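Local coordinates for protein cyanophycinase-like exopeptidase (actinobacterium SCGC AAA027-L06, PDB 6NQC) that is probably a serine peptidase of family S51 that, like cyanophycinase, would hydrolyse peptide or peptide-like bonds, at residues D230-I242 and P247-F259. Numbering follows the deposited sequence.
Sequences DHWQVVGDAKVHI and PEQQLTAGESISF
The carbonyl O of I242 accepts a weak hydrogen bond from Q249 N (3.5 Å) and another from a water (2.9 Å), which accepts one from Q250 NE2; the shortest bond between the two segments runs back, from I242 N to Q249 O (2.8 Å). With the reciprocal pair V240–L251 these bonds build the hairpin 240-242/249-251. A second antiparallel ladder pairs W232 with I257, N-H to C=O both ways. It ends in a G1 bulge: V234 faces both G254 and E255, G254 N bonding V234 O from above the carbonyl plane and V234 N bonding E255 O. The type II turn T252–E255 carries the bulge glycine; E255 OE1 accepts both T252 N (2.8 Å) and T252 OG1. Where the 237-239 loop meets this turn, a second water donates to G236 O and A238 O and accepts from A253 N.

Between the ladders I242 CG1, set beside its own N (chi1 -49°), lies 3.6 Å from L251 CD1, and I257 reaches I242 tip to tip. F259 CD2 lies over one face of the W232 indole, 3.6 Å from NE1, the five-membered ring and the F259 ring inclined at 34°. A serine in place of W232 would probably deprive the F259 ring of this face and leave it freer to turn. Beyond, W232 packs on strand 26-29 and F259 on 213-217; strand 256-257 edges the large mixed sheet, strand 249-251 the smaller one.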
loop_
_atom_site.group_PDB
_atom_site.type_symbol
_atom_site.label_atom_id
_atom_site.label_comp_id
_atom_site.label_asym_id
_atom_site.label_seq_id
_atom_site.Cartn_x
_atom_site.Cartn_y
_atom_site.Cartn_z
ATOM N N ASP A 230 -3.406 4.001 -17.330
ATOM C CA ASP A 230 -2.125 4.558 -16.917
ATOM C C ASP A 230 -2.240 5.845 -16.113
ATOM O O ASP A 230 -1.215 6.465 -15.810
ATOM C CB ASP A 230 -1.223 4.830 -18.147
ATOM C CG ASP A 230 -0.408 3.609 -18.552
ATOM O OD1 ASP A 230 0.091 2.896 -17.652
ATOM O OD2 ASP A 230 -0.279 3.356 -19.774
ATOM N N HIS A 231 -3.441 6.284 -15.798
ATOM C CA HIS A 231 -3.625 7.462 -14.969
ATOM C C HIS A 231 -4.021 7.042 -13.561
ATOM O O HIS A 231 -4.411 5.911 -13.291
ATOM C CB HIS A 231 -4.688 8.405 -15.552
ATOM C CG HIS A 231 -6.050 7.806 -15.590
ATOM N ND1 HIS A 231 -6.413 6.852 -16.516
ATOM C CD2 HIS A 231 -7.139 8.013 -14.808
ATOM C CE1 HIS A 231 -7.670 6.492 -16.300
ATOM N NE2 HIS A 231 -8.135 7.184 -15.271
ATOM N N TRP A 232 -3.902 7.984 -12.652
ATOM C CA TRP A 232 -4.206 7.790 -11.251
ATOM C C TRP A 232 -5.450 8.583 -10.903
ATOM O O TRP A 232 -5.584 9.749 -11.279
ATOM C CB TRP A 232 -3.064 8.297 -10.391
ATOM C CG TRP A 232 -1.786 7.542 -10.509
ATOM C CD1 TRP A 232 -0.821 7.704 -11.439
ATOM C CD2 TRP A 232 -1.347 6.495 -9.639
ATOM N NE1 TRP A 232 0.211 6.832 -11.206
ATOM C CE2 TRP A 232 -0.099 6.067 -10.108
ATOM C CE3 TRP A 232 -1.906 5.870 -8.512
ATOM C CZ2 TRP A 232 0.624 5.059 -9.481
ATOM C CZ3 TRP A 232 -1.206 4.845 -7.915
ATOM C CH2 TRP A 232 0.054 4.457 -8.395
ATOM N N GLN A 233 -6.316 7.984 -10.128
ATOM C CA GLN A 233 -7.580 8.614 -9.776
ATOM C C GLN A 233 -7.740 8.658 -8.270
ATOM O O GLN A 233 -7.375 7.711 -7.566
ATOM C CB GLN A 233 -8.736 7.870 -10.425
ATOM C CG GLN A 233 -9.983 8.729 -10.561
ATOM C CD GLN A 233 -11.138 7.962 -11.152
ATOM O OE1 GLN A 233 -10.948 7.060 -11.976
ATOM N NE2 GLN A 233 -12.342 8.305 -10.729
ATOM N N VAL A 234 -8.243 9.787 -7.792
ATOM C CA VAL A 234 -8.414 10.058 -6.379
ATOM C C VAL A 234 -9.730 9.436 -5.947
ATOM O O VAL A 234 -10.719 9.489 -6.691
ATOM C CB VAL A 234 -8.423 11.570 -6.094
ATOM C CG1 VAL A 234 -8.672 11.835 -4.589
ATOM C CG2 VAL A 234 -7.168 12.229 -6.551
ATOM N N VAL A 235 -9.737 8.848 -4.753
ATOM C CA VAL A 235 -10.908 8.213 -4.161
ATOM C C VAL A 235 -10.972 8.600 -2.685
ATOM O O VAL A 235 -9.945 8.769 -2.016
ATOM C CB VAL A 235 -10.859 6.675 -4.322
ATOM C CG1 VAL A 235 -12.059 6.030 -3.632
ATOM C CG2 VAL A 235 -10.811 6.268 -5.796
ATOM N N GLY A 236 -12.189 8.742 -2.179
ATOM C CA GLY A 236 -12.384 8.899 -0.756
ATOM C C GLY A 236 -12.719 10.312 -0.311
ATOM O O GLY A 236 -13.220 11.149 -1.059
ATOM N N ASP A 237 -12.423 10.570 0.946
ATOM C CA ASP A 237 -13.023 11.673 1.687
ATOM C C ASP A 237 -12.308 13.005 1.556
ATOM O O ASP A 237 -12.964 14.045 1.699
ATOM C CB ASP A 237 -13.115 11.275 3.168
ATOM C CG ASP A 237 -14.298 10.324 3.456
ATOM O OD1 ASP A 237 -15.068 10.006 2.526
ATOM O OD2 ASP A 237 -14.433 9.871 4.609
ATOM N N ALA A 238 -10.995 13.037 1.270
ATOM C CA ALA A 238 -10.286 14.310 1.240
ATOM C C ALA A 238 -9.385 14.471 0.013
ATOM O O ALA A 238 -9.788 14.131 -1.100
ATOM C CB ALA A 238 -9.493 14.494 2.544
ATOM N N LYS A 239 -8.186 15.024 0.193
ATOM C CA LYS A 239 -7.391 15.449 -0.949
ATOM C C LYS A 239 -6.087 14.673 -1.112
ATOM O O LYS A 239 -5.537 14.089 -0.179
ATOM C CB LYS A 239 -7.069 16.945 -0.863
ATOM C CG LYS A 239 -8.276 17.830 -0.560
ATOM C CD LYS A 239 -7.862 19.313 -0.543
ATOM C CE LYS A 239 -8.917 20.212 0.115
ATOM N NZ LYS A 239 -8.326 21.032 1.227
ATOM N N VAL A 240 -5.627 14.677 -2.347
ATOM C CA VAL A 240 -4.276 14.289 -2.716
ATOM C C VAL A 240 -3.550 15.562 -3.119
ATOM O O VAL A 240 -4.054 16.341 -3.942
ATOM C CB VAL A 240 -4.264 13.285 -3.874
ATOM C CG1 VAL A 240 -2.844 13.090 -4.393
ATOM C CG2 VAL A 240 -4.875 11.983 -3.431
ATOM N N HIS A 241 -2.358 15.746 -2.582
ATOM C CA HIS A 241 -1.552 16.933 -2.807
ATOM C C HIS A 241 -0.338 16.594 -3.650
ATOM O O HIS A 241 0.451 15.706 -3.302
ATOM C CB HIS A 241 -1.136 17.517 -1.464
ATOM C CG HIS A 241 -2.264 17.620 -0.502
ATOM N ND1 HIS A 241 -2.943 18.800 -0.276
ATOM C CD2 HIS A 241 -2.868 16.683 0.269
ATOM C CE1 HIS A 241 -3.903 18.594 0.605
ATOM N NE2 HIS A 241 -3.877 17.320 0.955
ATOM N N ILE A 242 -0.216 17.281 -4.781
ATOM C CA ILE A 242 0.998 17.189 -5.591
ATOM C C ILE A 242 2.011 18.162 -5.016
ATOM O O ILE A 242 1.794 19.370 -5.024
ATOM C CB ILE A 242 0.701 17.494 -7.061
ATOM C CG1 ILE A 242 -0.496 16.681 -7.529
ATOM C CG2 ILE A 242 1.935 17.231 -7.924
ATOM C CD1 ILE A 242 -0.454 15.196 -7.113
ATOM N N PRO A 247 3.727 20.527 -10.939
ATOM C CA PRO A 247 3.185 21.753 -10.320
ATOM C C PRO A 247 2.294 21.436 -9.120
ATOM O O PRO A 247 1.546 20.463 -9.132
ATOM C CB PRO A 247 2.397 22.405 -11.465
ATOM C CG PRO A 247 3.130 21.913 -12.735
ATOM C CD PRO A 247 3.560 20.501 -12.401
ATOM N N GLU A 248 2.420 22.248 -8.070
ATOM C CA GLU A 248 1.638 22.068 -6.857
ATOM C C GLU A 248 0.161 22.151 -7.208
ATOM O O GLU A 248 -0.274 23.025 -7.954
ATOM C CB GLU A 248 2.014 23.125 -5.812
ATOM C CG GLU A 248 3.402 22.931 -5.224
ATOM C CD GLU A 248 3.850 24.068 -4.289
ATOM O OE1 GLU A 248 3.017 24.946 -3.933
ATOM O OE2 GLU A 248 5.032 24.065 -3.888
ATOM N N GLN A 249 -0.612 21.235 -6.658
ATOM C CA GLN A 249 -2.002 21.016 -7.032
ATOM C C GLN A 249 -2.652 20.205 -5.914
ATOM O O GLN A 249 -2.003 19.376 -5.268
ATOM C CB GLN A 249 -2.075 20.236 -8.373
ATOM C CG GLN A 249 -3.455 19.998 -8.912
ATOM C CD GLN A 249 -3.445 19.186 -10.193
ATOM O OE1 GLN A 249 -2.384 18.846 -10.734
ATOM N NE2 GLN A 249 -4.620 18.862 -10.687
ATOM N N GLN A 250 -3.948 20.423 -5.707
ATOM C CA GLN A 250 -4.752 19.608 -4.796
ATOM C C GLN A 250 -5.891 19.002 -5.592
ATOM O O GLN A 250 -6.545 19.688 -6.388
ATOM C CB GLN A 250 -5.269 20.410 -3.599
ATOM C CG GLN A 250 -4.150 21.066 -2.749
ATOM C CD GLN A 250 -3.531 22.299 -3.444
ATOM O OE1 GLN A 250 -4.256 23.196 -3.905
ATOM N NE2 GLN A 250 -2.182 22.344 -3.525
ATOM N N LEU A 251 -6.088 17.702 -5.431
ATOM C CA LEU A 251 -7.086 16.932 -6.134
ATOM C C LEU A 251 -8.028 16.275 -5.141
ATOM O O LEU A 251 -7.596 15.749 -4.107
ATOM C CB LEU A 251 -6.427 15.834 -6.990
ATOM C CG LEU A 251 -5.455 16.347 -8.047
ATOM C CD1 LEU A 251 -4.066 16.514 -7.492
ATOM C CD2 LEU A 251 -5.404 15.420 -9.239
ATOM N N THR A 252 -9.314 16.256 -5.501
ATOM C CA THR A 252 -10.335 15.581 -4.722
ATOM C C THR A 252 -10.866 14.382 -5.481
ATOM O O THR A 252 -10.485 14.123 -6.646
ATOM C CB THR A 252 -11.485 16.548 -4.382
ATOM O OG1 THR A 252 -12.083 17.031 -5.599
ATOM C CG2 THR A 252 -10.957 17.706 -3.553
ATOM N N ALA A 253 -11.809 13.691 -4.826
ATOM C CA ALA A 253 -12.418 12.483 -5.351
ATOM C C ALA A 253 -12.959 12.705 -6.759
ATOM O O ALA A 253 -13.671 13.673 -7.037
ATOM C CB ALA A 253 -13.555 12.011 -4.425
ATOM N N GLY A 254 -12.606 11.779 -7.659
ATOM C CA GLY A 254 -13.038 11.816 -9.006
ATOM C C GLY A 254 -11.989 12.340 -9.970
ATOM O O GLY A 254 -12.002 11.966 -11.143
ATOM N N GLU A 255 -11.073 13.179 -9.494
ATOM C CA GLU A 255 -10.073 13.783 -10.357
ATOM C C GLU A 255 -8.980 12.777 -10.709
ATOM O O GLU A 255 -8.731 11.801 -9.993
ATOM C CB GLU A 255 -9.456 15.013 -9.693
ATOM C CG GLU A 255 -10.451 16.114 -9.396
ATOM C CD GLU A 255 -9.781 17.412 -9.000
ATOM O OE1 GLU A 255 -9.895 17.784 -7.809
ATOM O OE2 GLU A 255 -9.152 18.062 -9.891
ATOM N N SER A 256 -8.327 13.038 -11.837
ATOM C CA SER A 256 -7.319 12.164 -12.416
ATOM C C SER A 256 -6.047 12.957 -12.646
ATOM O O SER A 256 -6.109 14.167 -12.823
ATOM C CB SER A 256 -7.791 11.579 -13.760
ATOM O OG SER A 256 -8.704 10.515 -13.558
ATOM N N ILE A 257 -4.908 12.258 -12.657
ATOM C CA ILE A 257 -3.615 12.839 -12.998
ATOM C C ILE A 257 -2.693 11.734 -13.506
ATOM O O ILE A 257 -2.771 10.587 -13.064
ATOM C CB ILE A 257 -3.007 13.568 -11.768
ATOM C CG1 ILE A 257 -1.784 14.376 -12.183
ATOM C CG2 ILE A 257 -2.678 12.554 -10.673
ATOM C CD1 ILE A 257 -1.354 15.384 -11.140
ATOM N N SER A 258 -1.781 12.092 -14.406
ATOM C CA SER A 258 -0.754 11.166 -14.875
ATOM C C SER A 258 0.604 11.499 -14.273
ATOM O O SER A 258 0.948 12.669 -14.078
ATOM C CB SER A 258 -0.685 11.155 -16.413
ATOM O OG SER A 258 -1.832 10.507 -16.948
ATOM N N PHE A 259 1.358 10.466 -13.942
ATOM C CA PHE A 259 2.730 10.636 -13.457
ATOM C C PHE A 259 3.660 10.013 -14.506
ATOM O O PHE A 259 4.684 9.449 -14.161
ATOM C CB PHE A 259 2.949 9.975 -12.101
ATOM C CG PHE A 259 2.158 10.580 -11.006
ATOM C CD1 PHE A 259 1.757 11.911 -11.061
ATOM C CD2 PHE A 259 1.748 9.810 -9.946
ATOM C CE1 PHE A 259 1.007 12.450 -10.045
ATOM C CE2 PHE A 259 0.983 10.335 -8.949
ATOM C CZ PHE A 259 0.634 11.660 -8.977
ATOM O OXT PHE A 259 3.358 10.009 -15.700
HETATM O O HOH W 1 -12.211 13.626 -1.945
HETATM O O HOH W 2 0.197 20.926 -3.117
#